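Local coordinates for protein cadherin-5 (Gallus gallus, PDB 3PPE) that mediates calcium-dependent, homophilic cell-cell adhesion and may control the cohesion and organisation of endothelial junctions, at residues E115-V126 against S158-D169; R170-K181 against S193-D203. All coordinates share one frame; numbering follows the deposited sequence.

Contact 1. Residues E115-V126 against S158-D169; sequences EMSRLGTSVTKV and SGVIFTARADLD
Phe-162 lays the CD2 side of its ring obliquely along the backbone of Gly-120 to Ser-122, with CD2 3.6 Å from Ser-122 CA. Thr-163, next along, has OG1 between its backbone N and carbonyl carbon (chi1 60°), and OG1 donates to Arg-118 O at 2.8 Å. Thr-121 OG1 takes the same oxygen at 2.7 Å from the opposite face of its plane, so two hydroxyls pin the type II turn from Arg-118 to Thr-121. At the far end Lys-125 runs extended over Gly-159 and bends only at chi4 (-59°). Its NZ reaches Ser-158 O at 2.8 Å, nearly along the C=O, and also donates to Val-126 O and Thr-127 OG1. Glu-115 OE2 and Asp-169 OD2 are both acceptors, 3.9 Å apart; one water donates to both, OE2 also accepts from Arg-170 N and OD2 from Glu-171 N. Between the non-hydrogen-bonded pairs Ser-122/Phe-162 and Lys-125/Val-160, Val-123 and Thr-124 together face Ile-161. Val-123 N donates to Ile-161 O at 2.7 Å, and its psi of -55° fits a classic-type bulge, though Thr-124 N is too far from that oxygen for a good second bond. This antiparallel pairing belongs to the Greek-key beta sandwich of the second cadherin (EC2) domain.

Contact 2. Residues R170-K181 against S193-D203; sequences RESQSAYEIIVK and STATVIIRLTD
Leu-201 pushes its CD2 methyl against the rim of the Tyr-176 ring, 3.6 Å from CE1 and near the ring plane, while Gln-173 CG lies over one face of that ring, offset toward its rim. Tyr-152 and Phe-153 meet the ring too, so the tyrosine is wedged among neighbours. Farther along the same face, Ile-178 has CG1 in the tight position between its backbone N and carbonyl carbon (chi1 72°). That fits CG1 alongside Val-197, 3.6 Å from Val-197 CB, and carries CD1 forward beside Ile-199 CD1 at 3.9 Å. Beyond them the small Ala-195 takes up Val-180 CG1. Onto this apolar relief Val-123 and Val-126 pack from the other sheet.

The reverse face is mixed. Thr-196 presents CG2 to Glu-177 CG at 3.4 Å, and its OG1 shares a water with Glu-177 OE2 and meets Ile-179 CD1 at 3.5 Å. Next to it, Thr-194 CG2 rests on Lys-181 CG.

At the open end of the hairpin, Arg-170, extended from CG to NE and turned at chi4 (89°), brings NH1 to Leu-201 O. The oxygen lies in the guanidinium plane; the bond measures a short 2.5 Å, its exact length doubtful. Ser-174 CB sits over the centre of one face. Asp-203 OD2 stays 4.2 Å from Arg-170 NE, too far for a salt bridge, though the opposite charges may still attract.

Regular backbone bonds, such as Ile-178 N to Val-197 O at 2.8 Å, join strands running at 161°. The chemistry thus divides: main-chain bonds set the register, apolar packing serves the sandwich interior, and polar and apolar groups alternate on the outer face.

Coming from the N terminus through the first cadherin domain and strand 108-114, the chain enters contact 1 at 115-126. It passes through strands 142-148 and 153-155 and returns at 158-169, closing a 31-residue loop. Contact 2 opens at once with 170-181 and closes after an 11-residue connection at 193-203, so the two loops stand in series, neither nested nor crossed. They lie in different sheets of the second domain: contact 1 pairs strands 122-129 and 160-163, contact 2 strands 175-184 and 194-202. Glu-115 ties them at one end: its N probably bonds Thr-202 O at 3.0 Å, and its CA packs against Leu-201 CD1. In the sandwich interior Ile-161 CD1 packs on Val-197 CG2 at 3.6 Å.

Contact 1. Residues E115-V126 against S158-D169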
loop_
_atom_site.group_PDB
_atom_site.type_symbol
_atom_site.label_atom_id
_atom_site.label_comp_id
_atom_site.label_asym_id
_atom_site.label_seq_id
_atom_site.Cartn_x
_atom_site.Cartn_y
_atom_site.Cartn_z
ATOM N N GLU A 115 -37.233 40.580 -22.231
ATOM C CA GLU A 115 -37.407 40.111 -23.583
ATOM C C GLU A 115 -36.480 40.872 -24.501
ATOM O O GLU A 115 -36.089 41.990 -24.188
ATOM C CB GLU A 115 -38.860 40.298 -24.065
ATOM C CG GLU A 115 -39.342 41.758 -24.036
ATOM C CD GLU A 115 -40.632 41.943 -24.842
ATOM O OE1 GLU A 115 -41.224 43.065 -24.794
ATOM O OE2 GLU A 115 -41.027 40.961 -25.528
ATOM N N MET A 116 -36.134 40.257 -25.628
ATOM C CA MET A 116 -35.327 40.911 -26.648
ATOM C C MET A 116 -33.947 41.384 -26.153
ATOM O O MET A 116 -33.356 42.256 -26.757
ATOM C CB MET A 116 -36.123 42.075 -27.313
ATOM C CG MET A 116 -37.543 41.686 -27.835
ATOM S SD MET A 116 -37.480 40.365 -29.069
ATOM C CE MET A 116 -36.513 41.162 -30.345
ATOM N N SER A 117 -33.423 40.795 -25.076
ATOM C CA SER A 117 -32.037 41.058 -24.656
ATOM C C SER A 117 -31.096 40.509 -25.735
ATOM O O SER A 117 -31.410 39.529 -26.428
ATOM C CB SER A 117 -31.756 40.377 -23.313
ATOM O OG SER A 117 -32.621 40.863 -22.255
ATOM N N ARG A 118 -29.943 41.150 -25.867
ATOM C CA ARG A 118 -28.922 40.653 -26.766
ATOM C C ARG A 118 -28.530 39.187 -26.471
ATOM O O ARG A 118 -28.701 38.648 -25.361
ATOM C CB ARG A 118 -27.700 41.580 -26.767
ATOM C CG ARG A 118 -26.936 41.677 -25.423
ATOM C CD ARG A 118 -25.955 42.829 -25.491
ATOM N NE ARG A 118 -25.065 42.890 -24.341
ATOM C CZ ARG A 118 -24.049 43.744 -24.231
ATOM N NH1 ARG A 118 -23.811 44.629 -25.189
ATOM N NH2 ARG A 118 -23.280 43.729 -23.153
ATOM N N LEU A 119 -28.092 38.510 -27.524
ATOM C CA LEU A 119 -27.494 37.191 -27.398
ATOM C C LEU A 119 -26.393 37.226 -26.330
ATOM O O LEU A 119 -25.567 38.152 -26.323
ATOM C CB LEU A 119 -26.861 36.806 -28.725
ATOM C CG LEU A 119 -25.942 35.603 -28.727
ATOM C CD1 LEU A 119 -26.786 34.337 -28.605
ATOM C CD2 LEU A 119 -25.187 35.622 -30.022
ATOM N N GLY A 120 -26.387 36.207 -25.454
ATOM C CA GLY A 120 -25.341 36.028 -24.454
ATOM C C GLY A 120 -25.582 36.885 -23.218
ATOM O O GLY A 120 -24.642 37.200 -22.464
ATOM N N THR A 121 -26.842 37.254 -22.999
ATOM C CA THR A 121 -27.226 37.942 -21.780
ATOM C C THR A 121 -27.358 36.933 -20.659
ATOM O O THR A 121 -28.101 35.958 -20.776
ATOM C CB THR A 121 -28.543 38.719 -21.917
ATOM O OG1 THR A 121 -28.367 39.753 -22.917
ATOM C CG2 THR A 121 -28.867 39.378 -20.571
ATOM N N SER A 122 -26.620 37.193 -19.574
ATOM C CA SER A 122 -26.593 36.346 -18.418
ATOM C C SER A 122 -27.976 36.363 -17.737
ATOM O O SER A 122 -28.559 37.450 -17.502
ATOM C CB SER A 122 -25.513 36.916 -17.486
ATOM O OG SER A 122 -25.528 36.227 -16.294
ATOM N N VAL A 123 -28.508 35.186 -17.399
ATOM C CA VAL A 123 -29.862 35.111 -16.849
ATOM C C VAL A 123 -29.852 34.786 -15.334
ATOM O O VAL A 123 -30.402 35.509 -14.514
ATOM C CB VAL A 123 -30.689 34.038 -17.622
ATOM C CG1 VAL A 123 -32.093 33.863 -17.005
ATOM C CG2 VAL A 123 -30.728 34.343 -19.126
ATOM N N THR A 124 -29.189 33.683 -14.981
ATOM C CA THR A 124 -29.211 33.159 -13.646
ATOM C C THR A 124 -28.095 32.113 -13.552
ATOM O O THR A 124 -27.463 31.795 -14.569
ATOM C CB THR A 124 -30.618 32.559 -13.307
ATOM O OG1 THR A 124 -30.682 32.351 -11.912
ATOM C CG2 THR A 124 -30.890 31.238 -14.010
ATOM N N LYS A 125 -27.793 31.643 -12.344
ATOM C CA LYS A 125 -26.735 30.662 -12.182
ATOM C C LYS A 125 -27.340 29.424 -11.538
ATOM O O LYS A 125 -28.127 29.534 -10.602
ATOM C CB LYS A 125 -25.591 31.174 -11.296
ATOM C CG LYS A 125 -24.350 30.228 -11.328
ATOM C CD LYS A 125 -23.328 30.565 -10.275
ATOM C CE LYS A 125 -22.156 29.554 -10.246
ATOM N NZ LYS A 125 -22.568 28.110 -9.990
ATOM N N VAL A 126 -27.008 28.251 -12.059
ATOM C CA VAL A 126 -27.362 26.997 -11.384
ATOM C C VAL A 126 -26.060 26.423 -10.785
ATOM O O VAL A 126 -24.959 26.787 -11.234
ATOM C CB VAL A 126 -28.124 25.964 -12.321
ATOM C CG1 VAL A 126 -29.405 26.612 -12.912
ATOM C CG2 VAL A 126 -27.241 25.388 -13.477
ATOM N N SER A 158 -19.445 26.974 -15.453
ATOM C CA SER A 158 -19.735 27.454 -14.086
ATOM C C SER A 158 -21.226 27.382 -13.705
ATOM O O SER A 158 -21.591 27.759 -12.602
ATOM C CB SER A 158 -19.259 28.891 -13.863
ATOM O OG SER A 158 -17.829 28.931 -13.752
ATOM N N GLY A 159 -22.080 26.926 -14.610
ATOM C CA GLY A 159 -23.522 26.884 -14.336
ATOM C C GLY A 159 -24.269 28.182 -14.635
ATOM O O GLY A 159 -25.463 28.300 -14.317
ATOM N N VAL A 160 -23.603 29.144 -15.259
ATOM C CA VAL A 160 -24.274 30.381 -15.673
ATOM C C VAL A 160 -25.071 30.162 -16.972
ATOM O O VAL A 160 -24.549 29.627 -17.955
ATOM C CB VAL A 160 -23.297 31.562 -15.784
ATOM C CG1 VAL A 160 -24.027 32.907 -16.192
ATOM C CG2 VAL A 160 -22.536 31.762 -14.430
ATOM N N ILE A 161 -26.336 30.567 -16.922
ATOM C CA ILE A 161 -27.263 30.449 -18.057
ATOM C C ILE A 161 -27.360 31.799 -18.763
ATOM O O ILE A 161 -27.476 32.840 -18.119
ATOM C CB ILE A 161 -28.649 29.924 -17.586
ATOM C CG1 ILE A 161 -28.466 28.567 -16.880
ATOM C CG2 ILE A 161 -29.669 29.810 -18.751
ATOM C CD1 ILE A 161 -29.746 27.956 -16.388
ATOM N N PHE A 162 -27.296 31.759 -20.095
ATOM C CA PHE A 162 -27.287 32.941 -20.961
ATOM C C PHE A 162 -28.334 32.768 -22.044
ATOM O O PHE A 162 -28.627 31.634 -22.431
ATOM C CB PHE A 162 -25.933 33.069 -21.667
ATOM C CG PHE A 162 -24.759 33.216 -20.746
ATOM C CD1 PHE A 162 -24.062 32.086 -20.281
ATOM C CD2 PHE A 162 -24.292 34.478 -20.400
ATOM C CE1 PHE A 162 -22.959 32.242 -19.418
ATOM C CE2 PHE A 162 -23.171 34.648 -19.556
ATOM C CZ PHE A 162 -22.508 33.530 -19.065
ATOM N N THR A 163 -28.856 33.890 -22.575
ATOM C CA THR A 163 -29.747 33.833 -23.742
ATOM C C THR A 163 -28.931 33.300 -24.927
ATOM O O THR A 163 -27.777 33.694 -25.114
ATOM C CB THR A 163 -30.362 35.237 -24.103
ATOM O OG1 THR A 163 -29.296 36.138 -24.384
ATOM C CG2 THR A 163 -31.230 35.803 -22.925
ATOM N N ALA A 164 -29.548 32.397 -25.697
ATOM C CA ALA A 164 -28.950 31.765 -26.879
ATOM C C ALA A 164 -29.405 32.414 -28.180
ATOM O O ALA A 164 -28.892 32.078 -29.239
ATOM C CB ALA A 164 -29.273 30.261 -26.934
ATOM N N ARG A 165 -30.316 33.368 -28.079
ATOM C CA ARG A 165 -30.923 34.054 -29.237
ATOM C C ARG A 165 -31.149 35.480 -28.801
ATOM O O ARG A 165 -31.386 35.712 -27.617
ATOM C CB ARG A 165 -32.301 33.443 -29.585
ATOM C CG ARG A 165 -32.272 31.968 -30.085
ATOM C CD ARG A 165 -33.666 31.460 -30.473
ATOM N NE ARG A 165 -34.160 32.194 -31.644
ATOM C CZ ARG A 165 -33.991 31.828 -32.908
ATOM N NH1 ARG A 165 -33.305 30.715 -33.219
ATOM N NH2 ARG A 165 -34.488 32.617 -33.875
ATOM N N ALA A 166 -31.158 36.418 -29.750
ATOM C CA ALA A 166 -31.440 37.833 -29.442
ATOM C C ALA A 166 -32.902 38.203 -29.650
ATOM O O ALA A 166 -33.271 39.328 -29.381
ATOM C CB ALA A 166 -30.569 38.756 -30.288
ATOM N N ASP A 167 -33.742 37.273 -30.102
ATOM C CA ASP A 167 -35.149 37.595 -30.417
ATOM C C ASP A 167 -36.171 36.989 -29.449
ATOM O O ASP A 167 -37.298 36.700 -29.864
ATOM C CB ASP A 167 -35.497 37.141 -31.862
ATOM C CG ASP A 167 -35.189 35.666 -32.094
ATOM O OD1 ASP A 167 -35.290 35.183 -33.250
ATOM O OD2 ASP A 167 -34.817 34.979 -31.111
ATOM N N LEU A 168 -35.803 36.754 -28.180
ATOM C CA LEU A 168 -36.785 36.151 -27.263
ATOM C C LEU A 168 -37.911 37.142 -26.939
ATOM O O LEU A 168 -37.696 38.168 -26.305
ATOM C CB LEU A 168 -36.165 35.562 -25.992
ATOM C CG LEU A 168 -35.016 34.552 -26.176
ATOM C CD1 LEU A 168 -34.412 34.174 -24.846
ATOM C CD2 LEU A 168 -35.477 33.323 -26.947
ATOM N N ASP A 169 -39.115 36.777 -27.355
ATOM C CA ASP A 169 -40.271 37.666 -27.376
ATOM C C ASP A 169 -41.262 37.140 -26.347
ATOM O O ASP A 169 -41.756 36.010 -26.476
ATOM C CB ASP A 169 -40.881 37.621 -28.784
ATOM C CG ASP A 169 -41.969 38.692 -29.006
ATOM O OD1 ASP A 169 -41.875 39.432 -30.014
ATOM O OD2 ASP A 169 -42.908 38.807 -28.186
HETATM O O HOH W 1 -43.243 41.442 -26.814
HETATM O O HOH W 2 -32.184 41.989 -29.075
HETATM O O HOH W 3 -33.354 37.606 -26.503
#

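Contact 2. Residues R170-K181 against S193-D203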
loop_
_atom_site.group_PDB
_atom_site.type_symbol
_atom_site.label_atom_id
_atom_site.label_comp_id
_atom_site.label_asym_id
_atom_site.label_seq_id
_atom_site.Cartn_x
_atom_site.Cartn_y
_atom_site.Cartn_z
ATOM N N ARG A 170 -41.532 37.956 -25.327
ATOM C CA ARG A 170 -42.486 37.629 -24.267
ATOM C C ARG A 170 -43.888 37.237 -24.789
ATOM O O ARG A 170 -44.562 36.393 -24.190
ATOM C CB ARG A 170 -42.595 38.789 -23.262
ATOM C CG ARG A 170 -43.335 38.414 -21.998
ATOM C CD ARG A 170 -43.611 39.599 -21.094
ATOM N NE ARG A 170 -44.845 39.331 -20.359
ATOM C CZ ARG A 170 -44.902 38.696 -19.195
ATOM N NH1 ARG A 170 -43.779 38.298 -18.623
ATOM N NH2 ARG A 170 -46.063 38.476 -18.588
ATOM N N GLU A 171 -44.315 37.846 -25.898
ATOM C CA GLU A 171 -45.598 37.505 -26.532
ATOM C C GLU A 171 -45.593 36.050 -26.997
ATOM O O GLU A 171 -46.536 35.326 -26.733
ATOM C CB GLU A 171 -45.939 38.443 -27.723
ATOM C CG GLU A 171 -46.163 39.908 -27.345
ATOM C CD GLU A 171 -46.570 40.801 -28.546
ATOM O OE1 GLU A 171 -45.883 40.774 -29.614
ATOM O OE2 GLU A 171 -47.585 41.539 -28.420
ATOM N N SER A 172 -44.526 35.614 -27.665
ATOM C CA SER A 172 -44.406 34.212 -28.092
ATOM C C SER A 172 -44.428 33.241 -26.917
ATOM O O SER A 172 -45.144 32.240 -26.951
ATOM C CB SER A 172 -43.148 33.980 -28.912
ATOM O OG SER A 172 -43.195 34.739 -30.090
ATOM N N GLN A 173 -43.641 33.553 -25.888
ATOM C CA GLN A 173 -43.467 32.719 -24.714
ATOM C C GLN A 173 -42.955 33.584 -23.547
ATOM O O GLN A 173 -41.885 34.190 -23.639
ATOM C CB GLN A 173 -42.469 31.595 -25.034
ATOM C CG GLN A 173 -42.136 30.664 -23.893
ATOM C CD GLN A 173 -43.341 29.940 -23.349
ATOM O OE1 GLN A 173 -44.014 30.423 -22.431
ATOM N NE2 GLN A 173 -43.604 28.756 -23.879
ATOM N N SER A 174 -43.702 33.627 -22.451
ATOM C CA SER A 174 -43.289 34.418 -21.281
ATOM C C SER A 174 -42.519 33.651 -20.203
ATOM O O SER A 174 -42.029 34.261 -19.254
ATOM C CB SER A 174 -44.529 35.059 -20.634
ATOM O OG SER A 174 -45.408 34.063 -20.130
ATOM N N ALA A 175 -42.471 32.327 -20.308
ATOM C CA ALA A 175 -41.759 31.509 -19.309
ATOM C C ALA A 175 -41.181 30.249 -19.949
ATOM O O ALA A 175 -41.886 29.501 -20.616
ATOM C CB ALA A 175 -42.672 31.147 -18.140
ATOM N N TYR A 176 -39.897 30.016 -19.787
ATOM C CA TYR A 176 -39.321 28.786 -20.320
ATOM C C TYR A 176 -39.053 27.857 -19.167
ATOM O O TYR A 176 -38.653 28.282 -18.097
ATOM C CB TYR A 176 -38.021 29.071 -21.045
ATOM C CG TYR A 176 -38.251 29.793 -22.345
ATOM C CD1 TYR A 176 -38.425 31.192 -22.375
ATOM C CD2 TYR A 176 -38.310 29.076 -23.539
ATOM C CE1 TYR A 176 -38.623 31.852 -23.594
ATOM C CE2 TYR A 176 -38.499 29.707 -24.732
ATOM C CZ TYR A 176 -38.669 31.078 -24.773
ATOM O OH TYR A 176 -38.869 31.645 -25.999
ATOM N N GLU A 177 -39.268 26.582 -19.396
ATOM C CA GLU A 177 -38.878 25.613 -18.420
ATOM C C GLU A 177 -37.805 24.777 -19.077
ATOM O O GLU A 177 -38.076 24.006 -19.999
ATOM C CB GLU A 177 -40.082 24.789 -18.002
ATOM C CG GLU A 177 -39.697 23.507 -17.334
ATOM C CD GLU A 177 -40.886 22.758 -16.751
ATOM O OE1 GLU A 177 -41.810 23.406 -16.194
ATOM O OE2 GLU A 177 -40.870 21.513 -16.855
ATOM N N ILE A 178 -36.557 24.982 -18.657
ATOM C CA ILE A 178 -35.465 24.266 -19.284
ATOM C C ILE A 178 -34.887 23.211 -18.298
ATOM O O ILE A 178 -35.031 23.328 -17.079
ATOM C CB ILE A 178 -34.358 25.235 -19.850
ATOM C CG1 ILE A 178 -33.590 25.827 -18.685
ATOM C CG2 ILE A 178 -34.989 26.320 -20.837
ATOM C CD1 ILE A 178 -32.263 26.536 -19.048
ATOM N N ILE A 179 -34.264 22.184 -18.835
ATOM C CA ILE A 179 -33.687 21.123 -18.007
ATOM C C ILE A 179 -32.177 21.161 -18.121
ATOM O O ILE A 179 -31.624 21.176 -19.233
ATOM C CB ILE A 179 -34.199 19.715 -18.415
ATOM C CG1 ILE A 179 -35.733 19.680 -18.506
ATOM C CG2 ILE A 179 -33.672 18.641 -17.435
ATOM C CD1 ILE A 179 -36.468 20.003 -17.197
ATOM N N VAL A 180 -31.513 21.201 -16.969
ATOM C CA VAL A 180 -30.067 21.220 -16.945
ATOM C C VAL A 180 -29.565 19.891 -16.353
ATOM O O VAL A 180 -30.262 19.236 -15.576
ATOM C CB VAL A 180 -29.531 22.522 -16.217
ATOM C CG1 VAL A 180 -29.923 22.542 -14.737
ATOM C CG2 VAL A 180 -28.011 22.724 -16.411
ATOM N N LYS A 181 -28.376 19.467 -16.758
ATOM C CA LYS A 181 -27.796 18.251 -16.265
ATOM C C LYS A 181 -26.343 18.578 -15.912
ATOM O O LYS A 181 -25.656 19.343 -16.626
ATOM C CB LYS A 181 -27.840 17.168 -17.362
ATOM C CG LYS A 181 -27.374 15.759 -16.886
ATOM C CD LYS A 181 -27.656 14.661 -17.927
ATOM C CE LYS A 181 -27.749 13.259 -17.247
ATOM N NZ LYS A 181 -27.702 12.145 -18.307
ATOM N N SER A 193 -28.812 14.522 -10.733
ATOM C CA SER A 193 -27.857 15.293 -11.521
ATOM C C SER A 193 -28.563 16.109 -12.599
ATOM O O SER A 193 -27.922 16.651 -13.499
ATOM C CB SER A 193 -26.817 14.368 -12.157
ATOM O OG SER A 193 -25.874 13.925 -11.197
ATOM N N THR A 194 -29.886 16.191 -12.502
ATOM C CA THR A 194 -30.661 17.111 -13.329
ATOM C C THR A 194 -31.468 18.077 -12.469
ATOM O O THR A 194 -31.744 17.803 -11.301
ATOM C CB THR A 194 -31.616 16.355 -14.271
ATOM O OG1 THR A 194 -32.580 15.630 -13.498
ATOM C CG2 THR A 194 -30.840 15.383 -15.148
ATOM N N ALA A 195 -31.845 19.209 -13.056
ATOM C CA ALA A 195 -32.786 20.124 -12.420
ATOM C C ALA A 195 -33.556 20.932 -13.461
ATOM O O ALA A 195 -33.263 20.865 -14.655
ATOM C CB ALA A 195 -32.059 21.050 -11.458
ATOM N N THR A 196 -34.542 21.694 -12.999
ATOM C CA THR A 196 -35.330 22.552 -13.886
ATOM C C THR A 196 -35.031 23.990 -13.571
ATOM O O THR A 196 -34.877 24.374 -12.393
ATOM C CB THR A 196 -36.863 22.297 -13.652
ATOM O OG1 THR A 196 -37.140 20.907 -13.847
ATOM C CG2 THR A 196 -37.761 23.075 -14.602
ATOM N N VAL A 197 -34.968 24.790 -14.630
ATOM C CA VAL A 197 -34.858 26.226 -14.521
ATOM C C VAL A 197 -36.084 26.838 -15.179
ATOM O O VAL A 197 -36.310 26.641 -16.361
ATOM C CB VAL A 197 -33.606 26.806 -15.197
ATOM C CG1 VAL A 197 -33.356 28.218 -14.690
ATOM C CG2 VAL A 197 -32.376 25.930 -14.909
ATOM N N ILE A 198 -36.843 27.574 -14.391
ATOM C CA ILE A 198 -37.952 28.360 -14.916
ATOM C C ILE A 198 -37.426 29.764 -15.145
ATOM O O ILE A 198 -36.970 30.439 -14.216
ATOM C CB ILE A 198 -39.139 28.347 -13.953
ATOM C CG1 ILE A 198 -39.658 26.908 -13.819
ATOM C CG2 ILE A 198 -40.271 29.252 -14.484
ATOM C CD1 ILE A 198 -40.429 26.704 -12.512
ATOM N N ILE A 199 -37.445 30.178 -16.406
ATOM C CA ILE A 199 -36.933 31.482 -16.794
ATOM C C ILE A 199 -38.104 32.307 -17.350
ATOM O O ILE A 199 -38.678 31.976 -18.396
ATOM C CB ILE A 199 -35.859 31.345 -17.854
ATOM C CG1 ILE A 199 -34.634 30.636 -17.259
ATOM C CG2 ILE A 199 -35.474 32.760 -18.426
ATOM C CD1 ILE A 199 -33.750 30.013 -18.267
ATOM N N ARG A 200 -38.460 33.360 -16.639
ATOM C CA ARG A 200 -39.533 34.246 -17.075
ATOM C C ARG A 200 -38.957 35.357 -17.938
ATOM O O ARG A 200 -37.923 35.926 -17.610
ATOM C CB ARG A 200 -40.215 34.869 -15.851
ATOM C CG ARG A 200 -41.071 33.910 -15.089
ATOM C CD ARG A 200 -41.452 34.453 -13.725
ATOM N NE ARG A 200 -41.365 35.915 -13.651
ATOM C CZ ARG A 200 -40.477 36.585 -12.921
ATOM N NH1 ARG A 200 -39.600 35.932 -12.178
ATOM N NH2 ARG A 200 -40.472 37.909 -12.936
ATOM N N LEU A 201 -39.636 35.679 -19.030
ATOM C CA LEU A 201 -39.299 36.831 -19.857
ATOM C C LEU A 201 -40.105 38.020 -19.366
ATOM O O LEU A 201 -41.336 37.933 -19.247
ATOM C CB LEU A 201 -39.605 36.547 -21.334
ATOM C CG LEU A 201 -38.554 35.810 -22.162
ATOM C CD1 LEU A 201 -37.445 36.768 -22.586
ATOM C CD2 LEU A 201 -37.897 34.671 -21.412
ATOM N N THR A 202 -39.410 39.111 -19.056
ATOM C CA THR A 202 -40.037 40.304 -18.500
ATOM C C THR A 202 -40.189 41.419 -19.545
ATOM O O THR A 202 -39.531 41.423 -20.567
ATOM C CB THR A 202 -39.307 40.798 -17.233
ATOM O OG1 THR A 202 -37.927 41.013 -17.530
ATOM C CG2 THR A 202 -39.429 39.750 -16.117
ATOM N N ASP A 203 -41.090 42.350 -19.286
ATOM C CA ASP A 203 -41.606 43.169 -20.383
ATOM C C ASP A 203 -40.912 44.503 -20.442
ATOM O O ASP A 203 -40.016 44.642 -21.314
ATOM C CB ASP A 203 -43.159 43.321 -20.331
ATOM C CG ASP A 203 -43.739 43.752 -21.672
ATOM O OD1 ASP A 203 -43.283 44.789 -22.231
ATOM O OD2 ASP A 203 -44.650 43.065 -22.190
ATOM O OXT ASP A 203 -41.234 45.407 -19.631
HETATM O O HOH W 4 -39.194 19.910 -15.262
#